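Side-chain contacts in glycerophosphoryl diester phosphodiesterase (Parabacteroides distasonis, PDB 3MZ2), which probably hydrolyses glycerophosphodiesters to an alcohol and glycerol phosphate: residues Asp19-Tyr24 / Asn179-Ala184; Arg30-Ser35 / Met254-Gly259; Val77-Asp82 / Gly92-Tyr97; Glu190-Tyr195 / Ile221-Glu226. All blocks are in the same frame, centred on the assembly; numbering follows the deposited sequence. Where two conformers were deposited one is given.

Interaction 1: residues Asp19-Tyr24 / Asn179-Ala184; sequences DLISFY and NFMFEA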
loop_
_atom_site.group_PDB
_atom_site.type_symbol
_atom_site.label_atom_id
_atom_site.label_comp_id
_atom_site.label_asym_id
_atom_site.label_seq_id
_atom_site.Cartn_x
_atom_site.Cartn_y
_atom_site.Cartn_z
ATOM N N ASP A 19 26.826 0.630 15.086
ATOM C CA ASP A 19 26.187 0.077 16.288
ATOM C C ASP A 19 24.831 -0.549 15.932
ATOM O O ASP A 19 24.446 -1.570 16.485
ATOM C CB ASP A 19 25.942 1.148 17.346
ATOM C CG ASP A 19 27.168 1.510 18.142
ATOM O OD1 ASP A 19 28.246 0.849 18.025
ATOM O OD2 ASP A 19 27.005 2.483 18.926
ATOM N N LEU A 20 24.126 0.054 14.983
ATOM C CA LEU A 20 22.799 -0.418 14.611
ATOM C C LEU A 20 22.959 -1.743 13.890
ATOM O O LEU A 20 22.225 -2.668 14.158
ATOM C CB LEU A 20 22.038 0.619 13.758
ATOM C CG LEU A 20 20.622 0.223 13.304
ATOM C CD1 LEU A 20 19.669 -0.041 14.439
ATOM C CD2 LEU A 20 20.087 1.336 12.348
ATOM N N ILE A 21 23.922 -1.834 12.982
ATOM C CA ILE A 21 24.188 -3.107 12.268
ATOM C C ILE A 21 24.573 -4.183 13.277
ATOM O O ILE A 21 24.051 -5.285 13.269
ATOM C CB ILE A 21 25.308 -2.907 11.202
ATOM C CG1 ILE A 21 24.794 -2.073 10.041
ATOM C CG2 ILE A 21 25.920 -4.257 10.709
ATOM C CD1 ILE A 21 25.909 -1.496 9.156
ATOM N N SER A 22 25.441 -3.821 14.224
ATOM C CA SER A 22 25.831 -4.774 15.249
ATOM C C SER A 22 24.654 -5.274 16.067
ATOM O O SER A 22 24.523 -6.495 16.328
ATOM C CB SER A 22 26.828 -4.134 16.199
ATOM O OG SER A 22 27.395 -5.111 17.047
ATOM N N PHE A 23 23.809 -4.331 16.483
ATOM C CA PHE A 23 22.619 -4.625 17.285
ATOM C C PHE A 23 21.789 -5.720 16.597
ATOM O O PHE A 23 21.340 -6.664 17.239
ATOM C CB PHE A 23 21.787 -3.331 17.507
ATOM C CG PHE A 23 20.518 -3.515 18.343
ATOM C CD1 PHE A 23 20.586 -3.709 19.722
ATOM C CD2 PHE A 23 19.269 -3.516 17.751
ATOM C CE1 PHE A 23 19.433 -3.836 20.482
ATOM C CE2 PHE A 23 18.119 -3.675 18.502
ATOM C CZ PHE A 23 18.213 -3.826 19.867
ATOM N N TYR A 24 21.661 -5.594 15.286
ATOM C CA TYR A 24 20.842 -6.509 14.485
ATOM C C TYR A 24 21.626 -7.684 13.856
ATOM O O TYR A 24 21.032 -8.435 13.081
ATOM C CB TYR A 24 20.051 -5.749 13.395
ATOM C CG TYR A 24 18.819 -5.077 13.995
ATOM C CD1 TYR A 24 17.830 -5.837 14.601
ATOM C CD2 TYR A 24 18.652 -3.694 13.934
ATOM C CE1 TYR A 24 16.730 -5.261 15.173
ATOM C CE2 TYR A 24 17.556 -3.115 14.488
ATOM C CZ TYR A 24 16.560 -3.896 15.081
ATOM O OH TYR A 24 15.457 -3.288 15.689
ATOM N N ASN A 179 23.862 3.661 3.977
ATOM C CA ASN A 179 23.840 3.584 5.422
ATOM C C ASN A 179 22.444 3.302 5.967
ATOM O O ASN A 179 22.266 3.166 7.165
ATOM C CB ASN A 179 24.403 4.871 6.010
ATOM C CG ASN A 179 25.915 5.019 5.764
ATOM O OD1 ASN A 179 26.665 4.031 5.757
ATOM N ND2 ASN A 179 26.337 6.213 5.460
ATOM N N PHE A 180 21.433 3.191 5.106
ATOM C CA PHE A 180 20.109 2.847 5.612
ATOM C C PHE A 180 20.053 1.407 6.156
ATOM O O PHE A 180 20.698 0.479 5.626
ATOM C CB PHE A 180 19.072 2.932 4.517
ATOM C CG PHE A 180 18.682 4.320 4.055
ATOM C CD1 PHE A 180 18.570 5.406 4.926
ATOM C CD2 PHE A 180 18.310 4.501 2.731
ATOM C CE1 PHE A 180 18.208 6.666 4.441
ATOM C CE2 PHE A 180 17.912 5.723 2.253
ATOM C CZ PHE A 180 17.842 6.792 3.096
HETATM N N MSE A 181 19.240 1.220 7.181
HETATM C CA MSE A 181 18.945 -0.100 7.740
HETATM C C MSE A 181 17.498 -0.432 7.433
HETATM O O MSE A 181 16.647 0.448 7.549
HETATM C CB MSE A 181 19.213 -0.080 9.224
HETATM C CG MSE A 181 18.941 -1.307 10.043
HETATM SE SE MSE A 181 20.481 -2.505 9.979
HETATM C CE MSE A 181 19.485 -4.159 10.042
ATOM N N PHE A 182 17.218 -1.698 7.113
ATOM C CA PHE A 182 15.904 -2.108 6.677
ATOM C C PHE A 182 15.218 -3.104 7.599
ATOM O O PHE A 182 15.886 -4.011 8.148
ATOM C CB PHE A 182 16.017 -2.740 5.286
ATOM C CG PHE A 182 16.538 -1.789 4.268
ATOM C CD1 PHE A 182 15.774 -0.704 3.879
ATOM C CD2 PHE A 182 17.799 -1.954 3.740
ATOM C CE1 PHE A 182 16.265 0.207 2.965
ATOM C CE2 PHE A 182 18.329 -1.034 2.825
ATOM C CZ PHE A 182 17.556 0.015 2.400
ATOM N N GLU A 183 13.887 -2.970 7.679
ATOM C CA GLU A 183 13.034 -4.109 8.046
ATOM C C GLU A 183 12.514 -4.666 6.701
ATOM O O GLU A 183 11.797 -3.998 6.002
ATOM C CB GLU A 183 11.863 -3.695 8.942
ATOM C CG GLU A 183 10.955 -4.889 9.195
ATOM C CD GLU A 183 9.714 -4.569 9.956
ATOM O OE1 GLU A 183 9.840 -4.053 11.099
ATOM O OE2 GLU A 183 8.641 -4.924 9.422
ATOM N N ALA A 184 12.969 -5.838 6.326
ATOM C CA ALA A 184 12.615 -6.443 5.040
ATOM C C ALA A 184 11.624 -7.581 5.214
ATOM O O ALA A 184 11.798 -8.410 6.069
ATOM C CB ALA A 184 13.897 -6.956 4.345
#
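Ile21 and Met181 mark the closest backbone approach, with their CA atoms 7.6 Å apart, where the last turn of helix 17-23 faces the chain leading into strand 182-185. Met181 is a selenomethionine and carries the whole contact on the strand side. Its chain leaves anti to the backbone N (chi1 178°), which sends it toward the helix. It then bends twice, and Leu20, Ile21 and Tyr24, the last just past the helix, meet it at different levels. Leu20 touches the base: its CD2 branch lies 3.5 Å from Met181 CB and is also near CG. Ile21 CG1 is a looser neighbour, 4.3 Å from Met181 SE. At the tip, Met181 CE approaches the root of Tyr24, 3.8 Å from CB, and meets the phenol ring obliquely. The contact is apolar and largely buried. Tyr24 also reaches Met161 and Met206, on strands 160-164 and 205-210, and Met181 packs on Met161 too. Helix 17-23 thus packs against the N-terminal end of the parallel strands of the TIM barrel.

Interaction 2: residues Arg30-Ser35 / Met254-Gly259; sequences RIPLIS and MIIRQG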
loop_
_atom_site.group_PDB
_atom_site.type_symbol
_atom_site.label_atom_id
_atom_site.label_comp_id
_atom_site.label_asym_id
_atom_site.label_seq_id
_atom_site.Cartn_x
_atom_site.Cartn_y
_atom_site.Cartn_z
ATOM N N ARG A 30 21.795 -13.909 21.595
ATOM C CA ARG A 30 20.987 -12.709 21.462
ATOM C C ARG A 30 19.882 -12.612 22.519
ATOM O O ARG A 30 19.407 -13.626 23.040
ATOM C CB ARG A 30 20.389 -12.594 20.056
ATOM C CG ARG A 30 19.127 -13.384 19.752
ATOM C CD ARG A 30 19.261 -14.934 20.000
ATOM N NE ARG A 30 18.315 -15.722 19.198
ATOM C CZ ARG A 30 18.244 -17.071 19.157
ATOM N NH1 ARG A 30 19.035 -17.854 19.901
ATOM N NH2 ARG A 30 17.351 -17.652 18.355
ATOM N N ILE A 31 19.513 -11.368 22.828
ATOM C CA ILE A 31 18.408 -11.041 23.733
ATOM C C ILE A 31 17.129 -10.952 22.900
ATOM O O ILE A 31 17.106 -10.233 21.892
ATOM C CB ILE A 31 18.677 -9.702 24.444
ATOM C CG1 ILE A 31 19.857 -9.883 25.411
ATOM C CG2 ILE A 31 17.436 -9.167 25.218
ATOM C CD1 ILE A 31 20.286 -8.606 26.019
ATOM N N PRO A 32 16.059 -11.628 23.345
ATOM C CA PRO A 32 14.796 -11.494 22.615
ATOM C C PRO A 32 14.390 -10.031 22.562
ATOM O O PRO A 32 14.468 -9.340 23.604
ATOM C CB PRO A 32 13.806 -12.313 23.471
ATOM C CG PRO A 32 14.666 -13.378 24.079
ATOM C CD PRO A 32 15.990 -12.655 24.389
ATOM N N LEU A 33 13.932 -9.585 21.394
ATOM C CA LEU A 33 13.569 -8.189 21.161
ATOM C C LEU A 33 12.064 -7.967 21.003
ATOM O O LEU A 33 11.342 -8.875 20.595
ATOM C CB LEU A 33 14.307 -7.665 19.946
ATOM C CG LEU A 33 15.805 -7.680 20.055
ATOM C CD1 LEU A 33 16.398 -7.048 18.773
ATOM C CD2 LEU A 33 16.381 -6.941 21.324
ATOM N N ILE A 34 11.576 -6.778 21.331
ATOM C CA ILE A 34 10.179 -6.421 21.200
ATOM C C ILE A 34 10.055 -5.148 20.381
ATOM O O ILE A 34 10.827 -4.164 20.550
ATOM C CB ILE A 34 9.537 -6.198 22.560
ATOM C CG1 ILE A 34 9.594 -7.454 23.450
ATOM C CG2 ILE A 34 8.033 -5.783 22.437
ATOM C CD1 ILE A 34 9.055 -7.286 24.915
ATOM N N SER A 35 9.098 -5.163 19.473
ATOM C CA SER A 35 8.769 -3.970 18.673
ATOM C C SER A 35 7.294 -3.661 18.824
ATOM O O SER A 35 6.460 -4.564 18.753
ATOM C CB SER A 35 9.164 -4.208 17.209
ATOM O OG SER A 35 9.127 -3.023 16.449
HETATM N N MSE A 254 6.010 -19.246 23.381
HETATM C CA MSE A 254 6.176 -20.293 22.368
HETATM C C MSE A 254 6.962 -19.738 21.167
HETATM O O MSE A 254 7.865 -20.392 20.644
HETATM C CB MSE A 254 4.808 -20.833 21.956
HETATM C CG MSE A 254 4.851 -21.818 20.853
HETATM SE SE MSE A 254 3.294 -23.034 20.941
HETATM C CE MSE A 254 1.814 -21.701 20.855
ATOM N N ILE A 255 6.673 -18.490 20.776
ATOM C CA ILE A 255 7.373 -17.874 19.657
ATOM C C ILE A 255 8.868 -17.799 19.941
ATOM O O ILE A 255 9.679 -18.178 19.090
ATOM C CB ILE A 255 6.823 -16.497 19.283
ATOM C CG1 ILE A 255 5.417 -16.671 18.693
ATOM C CG2 ILE A 255 7.770 -15.811 18.298
ATOM C CD1 ILE A 255 4.531 -15.420 18.757
ATOM N N ILE A 256 9.246 -17.364 21.146
ATOM C CA ILE A 256 10.658 -17.280 21.504
ATOM C C ILE A 256 11.292 -18.713 21.559
ATOM O O ILE A 256 12.393 -18.957 21.048
ATOM C CB ILE A 256 10.865 -16.488 22.822
ATOM C CG1 ILE A 256 10.359 -15.031 22.672
ATOM C CG2 ILE A 256 12.328 -16.485 23.253
ATOM C CD1 ILE A 256 10.954 -14.259 21.459
ATOM N N ARG A 257 10.547 -19.667 22.095
ATOM C CA ARG A 257 11.057 -21.034 22.226
ATOM C C ARG A 257 11.324 -21.659 20.839
ATOM O O ARG A 257 12.193 -22.562 20.730
ATOM C CB ARG A 257 10.068 -21.904 23.006
ATOM C CG ARG A 257 9.964 -21.623 24.491
ATOM C CD ARG A 257 9.093 -22.726 25.146
ATOM N NE ARG A 257 8.703 -22.365 26.520
ATOM C CZ ARG A 257 7.470 -22.005 26.925
ATOM N NH1 ARG A 257 6.425 -21.970 26.083
ATOM N NH2 ARG A 257 7.280 -21.684 28.206
ATOM N N GLN A 258 10.590 -21.194 19.822
ATOM C CA GLN A 258 10.748 -21.670 18.440
ATOM C C GLN A 258 11.960 -21.057 17.719
ATOM O O GLN A 258 12.279 -21.434 16.570
ATOM C CB GLN A 258 9.490 -21.399 17.599
ATOM C CG GLN A 258 8.188 -22.105 18.013
ATOM C CD GLN A 258 8.266 -23.619 17.942
ATOM O OE1 GLN A 258 9.347 -24.204 18.057
ATOM N NE2 GLN A 258 7.110 -24.268 17.776
ATOM N N GLY A 259 12.629 -20.104 18.356
ATOM C CA GLY A 259 13.911 -19.544 17.840
ATOM C C GLY A 259 13.789 -18.163 17.220
ATOM O O GLY A 259 14.779 -17.603 16.706
#
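The Arg30 guanidinium meets Gly259 at its edge, with the carbonyl oxygen lying in the plane of the group. Arg30 NH2 donates to Gly259 O at 3.1 Å, but the N-H...O angle of 131° makes this a weak bond. The side chain was modelled in two conformers, and the bond belongs to one of them, so it is doubtful. The stronger polar partner of Arg30 is Asp261, which forms a salt bridge with NE, while NH1 is bonded to Asp28 O. Gly259 is the first residue past helix 245-257 to leave helical backbone angles, in a Schellman motif. Its positive phi (105°) goes with a bond from Gly259 N to Ile256 O of 2.9 Å. Beside this, the Pro32 ring and Ile256 cross at about a right angle. Pro32 CG touches the CG2 branch of Ile256 at 4.0 Å. Pro32 CB meets the CD1 end at the same distance, so both branches of Ile256 are used. Strand 262-265 follows the helix and pairs with strand 33-36. Ile256 also rests on Ile263 of that strand, and Pro32 leans on Ile275 of helix 268-275.

Interaction 3: residues Val77-Asp82 / Gly92-Tyr97; sequences VLFHDD and GKVSDY. With SO4 (sulfate ion), chain N; SO4 (sulfate ion), chain C.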
loop_
_atom_site.group_PDB
_atom_site.type_symbol
_atom_site.label_atom_id
_atom_site.label_comp_id
_atom_site.label_asym_id
_atom_site.label_seq_id
_atom_site.Cartn_x
_atom_site.Cartn_y
_atom_site.Cartn_z
ATOM N N VAL A 77 2.607 13.164 9.397
ATOM C CA VAL A 77 2.123 12.813 10.730
ATOM C C VAL A 77 2.066 11.288 10.886
ATOM O O VAL A 77 2.215 10.573 9.921
ATOM C CB VAL A 77 0.733 13.449 11.005
ATOM C CG1 VAL A 77 0.793 14.959 10.968
ATOM C CG2 VAL A 77 -0.331 12.954 10.002
ATOM N N LEU A 78 1.895 10.798 12.123
ATOM C CA LEU A 78 1.789 9.367 12.379
ATOM C C LEU A 78 0.318 9.063 12.598
ATOM O O LEU A 78 -0.254 9.573 13.553
ATOM C CB LEU A 78 2.549 8.991 13.645
ATOM C CG LEU A 78 4.016 9.405 13.647
ATOM C CD1 LEU A 78 4.750 8.874 14.864
ATOM C CD2 LEU A 78 4.728 9.010 12.391
ATOM N N PHE A 79 -0.254 8.229 11.742
ATOM C CA PHE A 79 -1.651 7.874 11.810
ATOM C C PHE A 79 -1.887 6.724 10.816
ATOM O O PHE A 79 -1.598 6.876 9.623
ATOM C CB PHE A 79 -2.543 9.083 11.430
ATOM C CG PHE A 79 -3.956 8.925 11.875
ATOM C CD1 PHE A 79 -4.324 9.281 13.169
ATOM C CD2 PHE A 79 -4.910 8.383 11.030
ATOM C CE1 PHE A 79 -5.604 9.106 13.601
ATOM C CE2 PHE A 79 -6.194 8.198 11.479
ATOM C CZ PHE A 79 -6.536 8.577 12.755
ATOM N N HIS A 80 -2.431 5.606 11.282
ATOM C CA HIS A 80 -2.507 4.421 10.421
ATOM C C HIS A 80 -3.572 4.474 9.316
ATOM O O HIS A 80 -3.272 4.247 8.157
ATOM C CB HIS A 80 -2.702 3.152 11.252
ATOM C CG HIS A 80 -2.825 1.916 10.411
ATOM N ND1 HIS A 80 -4.042 1.493 9.907
ATOM C CD2 HIS A 80 -1.892 1.094 9.881
ATOM C CE1 HIS A 80 -3.846 0.416 9.161
ATOM N NE2 HIS A 80 -2.557 0.140 9.148
ATOM N N ASP A 81 -4.806 4.731 9.713
ATOM C CA ASP A 81 -5.977 4.543 8.830
ATOM C C ASP A 81 -6.164 5.656 7.817
ATOM O O ASP A 81 -5.696 6.790 8.008
ATOM C CB ASP A 81 -7.275 4.449 9.627
ATOM C CG ASP A 81 -7.355 3.239 10.522
ATOM O OD1 ASP A 81 -6.542 2.285 10.397
ATOM O OD2 ASP A 81 -8.246 3.243 11.397
ATOM N N ASP A 82 -6.936 5.302 6.784
ATOM C CA ASP A 82 -7.353 6.213 5.734
ATOM C C ASP A 82 -8.462 7.139 6.229
ATOM O O ASP A 82 -8.796 8.092 5.577
ATOM C CB ASP A 82 -7.860 5.424 4.479
ATOM C CG ASP A 82 -6.761 4.605 3.821
ATOM O OD1 ASP A 82 -5.552 4.980 3.923
ATOM O OD2 ASP A 82 -7.090 3.563 3.229
ATOM N N GLY A 92 -13.429 12.039 8.391
ATOM C CA GLY A 92 -12.793 12.340 7.103
ATOM C C GLY A 92 -11.396 11.745 7.041
ATOM O O GLY A 92 -11.037 10.939 7.903
ATOM N N LYS A 93 -10.635 12.156 6.018
ATOM C CA LYS A 93 -9.264 11.695 5.745
ATOM C C LYS A 93 -8.267 12.605 6.473
ATOM O O LYS A 93 -8.470 13.826 6.516
ATOM C CB LYS A 93 -8.956 11.852 4.230
ATOM C CG LYS A 93 -9.767 10.989 3.274
ATOM C CD LYS A 93 -9.245 11.018 1.834
ATOM C CE LYS A 93 -9.214 12.426 1.244
ATOM N NZ LYS A 93 -8.695 12.445 -0.161
ATOM N N VAL A 94 -7.164 12.064 6.948
ATOM C CA VAL A 94 -6.058 12.912 7.422
ATOM C C VAL A 94 -5.694 13.958 6.342
ATOM O O VAL A 94 -5.452 15.129 6.659
ATOM C CB VAL A 94 -4.802 12.077 7.810
ATOM C CG1 VAL A 94 -3.557 12.925 7.918
ATOM C CG2 VAL A 94 -5.012 11.317 9.120
ATOM N N SER A 95 -5.656 13.561 5.074
ATOM C CA SER A 95 -5.198 14.495 4.044
ATOM C C SER A 95 -6.222 15.595 3.724
ATOM O O SER A 95 -5.900 16.484 2.958
ATOM C CB SER A 95 -4.793 13.772 2.765
ATOM O OG SER A 95 -5.932 13.131 2.190
ATOM N N ASP A 96 -7.423 15.559 4.309
ATOM C CA ASP A 96 -8.368 16.710 4.185
ATOM C C ASP A 96 -8.042 17.888 5.115
ATOM O O ASP A 96 -8.672 18.939 4.986
ATOM C CB ASP A 96 -9.837 16.364 4.519
ATOM C CG ASP A 96 -10.436 15.262 3.650
ATOM O OD1 ASP A 96 -10.242 15.274 2.407
ATOM O OD2 ASP A 96 -11.196 14.451 4.248
ATOM N N TYR A 97 -7.127 17.706 6.066
ATOM C CA TYR A 97 -6.886 18.696 7.111
ATOM C C TYR A 97 -5.430 19.130 7.117
ATOM O O TYR A 97 -4.541 18.334 6.884
ATOM C CB TYR A 97 -7.207 18.088 8.484
ATOM C CG TYR A 97 -8.650 17.691 8.639
ATOM C CD1 TYR A 97 -9.601 18.617 9.008
ATOM C CD2 TYR A 97 -9.046 16.360 8.486
ATOM C CE1 TYR A 97 -10.935 18.257 9.165
ATOM C CE2 TYR A 97 -10.383 15.995 8.633
ATOM C CZ TYR A 97 -11.313 16.949 8.985
ATOM O OH TYR A 97 -12.644 16.622 9.160
HETATM S S SO4 N . -11.103 12.033 -2.503
HETATM O O1 SO4 N . -11.023 11.585 -1.106
HETATM O O2 SO4 N . -9.959 12.894 -2.853
HETATM O O3 SO4 N . -11.116 10.831 -3.355
HETATM O O4 SO4 N . -12.365 12.805 -2.701
HETATM S S SO4 C . -0.497 -2.944 9.761
HETATM O O1 SO4 C . -0.225 -1.739 10.547
HETATM O O2 SO4 C . 0.693 -3.796 9.823
HETATM O O3 SO4 C . -1.649 -3.704 10.280
HETATM O O4 SO4 C . -0.889 -2.504 8.399
HETATM O O HOH W 1 -6.354 9.412 7.066
#
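Asp81 and Val94 are bridged by one water, which donates to Asp81 O at 2.9 Å and accepts from Val94 N at 2.8 Å. The direct contacts between side chains are apolar. Val94 CG2 meets the Phe79 ring obliquely, 3.5 Å from CD2. Its other branch, CG1, stands anti to the backbone N (chi1 164°) and reaches Val77 CG2 at 3.8 Å. Asp82 O lies against Lys93 CA at 3.6 Å. Within 92-97, Asp96 OD2 accepts from Lys93 N, from above the carboxylate plane, and closes a short turn. Lys93 NZ grips a sulfate, 2.7 Å from O1 and with a weaker bond to O2; Arg41 and Lys241 of the second subunit bind that ion too. On the other segment, His80 ND1 donates to Asp81 OD1 at 2.7 Å and 166°, nearly in the ring plane. Asp81 OD2 pairs with Arg86. This orients the imidazole so that NE2 can bond to O4 of a second sulfate at 3.2 Å, an ion also held by His37 and Arg38. Both ions probably come from crystallisation, but the one at His80 may mark where a substrate phosphate binds.

Interaction 4: residues Glu190-Tyr195 / Ile221-Glu226; sequences EAVQDY and IDMLHE
Val192 carries the apolar contact for helix 189-197, with both of its methyl branches at work. CG1, anti to the backbone N (chi1 173°), comes within 3.8 Å of the terminal CE of Met223. CB and CG2 are also near that methyl, so CE sits against the whole isopropyl group. Met223 is a selenomethionine modelled in two conformers, and this approach belongs to one of them, so it is less certain. In that conformer the chain runs straight at chi2 and turns at chi3 (69°), which brings CE round to Val192. The second apolar pair is looser: Val192 CG2 lies 4.3 Å from Leu224 CD2. Polar interactions serve the helices separately. Backbone bonds such as Tyr195 N to Ala191 O (3.2 Å) and His225 N to Ile221 O (2.8 Å) keep each helix regular. His225 also bonds through NE2 to Asp261. Beneath the helix pair, Tyr195 packs on Ile205 of strand 205-210. Leu224 rests on the same strand, at Ala207 and Val209, and on Cys231 of strand 231-234. These are neighbouring outer helices of the TIM barrel, lying over its parallel strands.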
loop_
_atom_site.group_PDB
_atom_site.type_symbol
_atom_site.label_atom_id
_atom_site.label_comp_id
_atom_site.label_asym_id
_atom_site.label_seq_id
_atom_site.Cartn_x
_atom_site.Cartn_y
_atom_site.Cartn_z
ATOM N N GLU A 190 12.178 -17.828 -1.784
ATOM C CA GLU A 190 12.276 -16.948 -2.952
ATOM C C GLU A 190 12.567 -15.501 -2.555
ATOM O O GLU A 190 13.306 -14.775 -3.254
ATOM C CB GLU A 190 10.967 -17.017 -3.721
ATOM C CG GLU A 190 10.753 -18.376 -4.379
ATOM C CD GLU A 190 10.333 -19.546 -3.439
ATOM O OE1 GLU A 190 9.791 -19.320 -2.335
ATOM O OE2 GLU A 190 10.472 -20.718 -3.882
ATOM N N ALA A 191 11.991 -15.077 -1.421
ATOM C CA ALA A 191 12.248 -13.718 -0.877
ATOM C C ALA A 191 13.731 -13.594 -0.488
ATOM O O ALA A 191 14.346 -12.608 -0.802
ATOM C CB ALA A 191 11.329 -13.333 0.297
ATOM N N VAL A 192 14.316 -14.651 0.076
ATOM C CA VAL A 192 15.746 -14.600 0.445
ATOM C C VAL A 192 16.566 -14.313 -0.815
ATOM O O VAL A 192 17.447 -13.439 -0.787
ATOM C CB VAL A 192 16.214 -15.899 1.104
ATOM C CG1 VAL A 192 17.768 -15.899 1.321
ATOM C CG2 VAL A 192 15.421 -16.150 2.437
ATOM N N GLN A 193 16.251 -15.038 -1.901
ATOM C CA GLN A 193 16.969 -14.911 -3.154
ATOM C C GLN A 193 16.809 -13.517 -3.761
ATOM O O GLN A 193 17.763 -12.959 -4.327
ATOM C CB GLN A 193 16.544 -15.978 -4.187
ATOM C CG GLN A 193 17.420 -16.024 -5.478
ATOM C CD GLN A 193 18.825 -16.558 -5.234
ATOM O OE1 GLN A 193 19.005 -17.616 -4.617
ATOM N NE2 GLN A 193 19.827 -15.840 -5.730
ATOM N N ASP A 194 15.595 -13.005 -3.696
ATOM C CA ASP A 194 15.248 -11.642 -4.173
ATOM C C ASP A 194 16.204 -10.573 -3.588
ATOM O O ASP A 194 16.751 -9.727 -4.325
ATOM C CB ASP A 194 13.797 -11.310 -3.765
ATOM C CG ASP A 194 13.325 -9.979 -4.275
ATOM O OD1 ASP A 194 13.820 -9.530 -5.330
ATOM O OD2 ASP A 194 12.439 -9.392 -3.630
ATOM N N TYR A 195 16.382 -10.555 -2.267
ATOM C CA TYR A 195 17.277 -9.547 -1.707
ATOM C C TYR A 195 18.696 -9.736 -2.173
ATOM O O TYR A 195 19.400 -8.754 -2.424
ATOM C CB TYR A 195 17.219 -9.473 -0.172
ATOM C CG TYR A 195 15.869 -9.017 0.266
ATOM C CD1 TYR A 195 15.530 -7.680 0.259
ATOM C CD2 TYR A 195 14.911 -9.951 0.608
ATOM C CE1 TYR A 195 14.273 -7.254 0.613
ATOM C CE2 TYR A 195 13.612 -9.556 0.954
ATOM C CZ TYR A 195 13.298 -8.197 0.957
ATOM O OH TYR A 195 12.047 -7.729 1.301
ATOM N N ILE A 221 13.872 -19.030 8.635
ATOM C CA ILE A 221 14.562 -18.458 9.784
ATOM C C ILE A 221 15.962 -19.028 9.925
ATOM O O ILE A 221 16.908 -18.280 10.206
ATOM C CB ILE A 221 13.741 -18.683 11.093
ATOM C CG1 ILE A 221 12.463 -17.837 11.099
ATOM C CG2 ILE A 221 14.588 -18.395 12.283
ATOM C CD1 ILE A 221 11.438 -18.327 12.133
ATOM N N ASP A 222 16.106 -20.348 9.723
ATOM C CA ASP A 222 17.432 -21.005 9.739
ATOM C C ASP A 222 18.360 -20.429 8.653
ATOM O O ASP A 222 19.525 -20.099 8.942
ATOM C CB ASP A 222 17.273 -22.515 9.577
ATOM C CG ASP A 222 16.806 -23.217 10.856
ATOM O OD1 ASP A 222 16.854 -22.612 11.945
ATOM O OD2 ASP A 222 16.422 -24.417 10.742
HETATM N N MSE A 223 17.833 -20.239 7.440
HETATM C CA MSE A 223 18.593 -19.619 6.338
HETATM C C MSE A 223 19.055 -18.218 6.702
HETATM O O MSE A 223 20.191 -17.826 6.434
HETATM C CB MSE A 223 17.744 -19.519 5.078
HETATM C CG MSE A 223 17.467 -20.850 4.425
HETATM SE SE MSE A 223 16.249 -20.650 2.924
HETATM C CE MSE A 223 17.415 -19.705 1.702
ATOM N N LEU A 224 18.150 -17.467 7.300
ATOM C CA LEU A 224 18.408 -16.079 7.654
ATOM C C LEU A 224 19.391 -15.980 8.837
ATOM O O LEU A 224 20.307 -15.170 8.835
ATOM C CB LEU A 224 17.098 -15.337 7.944
ATOM C CG LEU A 224 16.270 -15.032 6.686
ATOM C CD1 LEU A 224 14.875 -14.558 7.089
ATOM C CD2 LEU A 224 17.016 -14.034 5.765
ATOM N N HIS A 225 19.230 -16.850 9.826
ATOM C CA HIS A 225 20.227 -16.896 10.906
ATOM C C HIS A 225 21.633 -17.189 10.386
ATOM O O HIS A 225 22.583 -16.568 10.868
ATOM C CB HIS A 225 19.840 -17.947 11.994
ATOM C CG HIS A 225 18.738 -17.490 12.902
ATOM N ND1 HIS A 225 18.077 -18.336 13.788
ATOM C CD2 HIS A 225 18.162 -16.288 13.024
ATOM C CE1 HIS A 225 17.160 -17.624 14.430
ATOM N NE2 HIS A 225 17.209 -16.375 13.997
ATOM N N GLU A 226 21.765 -18.072 9.371
ATOM C CA GLU A 226 23.065 -18.423 8.742
ATOM C C GLU A 226 23.703 -17.186 8.125
ATOM O O GLU A 226 24.921 -17.054 8.082
ATOM C CB GLU A 226 22.875 -19.488 7.648
ATOM C CG GLU A 226 22.629 -20.904 8.167
ATOM C CD GLU A 226 22.263 -21.903 7.055
ATOM O OE1 GLU A 226 21.772 -21.479 5.974
ATOM O OE2 GLU A 226 22.472 -23.129 7.249
#

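In the fold
Interactions 1, 2 and 4 form a connected group. Phe23 CE2 of interaction 1 packs 3.8 Å from Leu33 CD1 of interaction 2. Ala184 CB of interaction 1 lies 3.6 Å from Tyr195 OH of interaction 4. Gly259 O of interaction 2 comes 3.3 Å from His225 CE1 of interaction 4, and Asp261 binds both Arg30 and His225. Their centres are about 16 to 18 Å apart. Interaction 3 stands alone, its centre about 29 Å from that of interaction 1, across the chain's centre. It holds two sulfates, probably from crystallisation. The one at His80 may mark a phosphate site; the other lies at the subunit interface. Interactions 1, 2 and 3 still reach one barrel sheet.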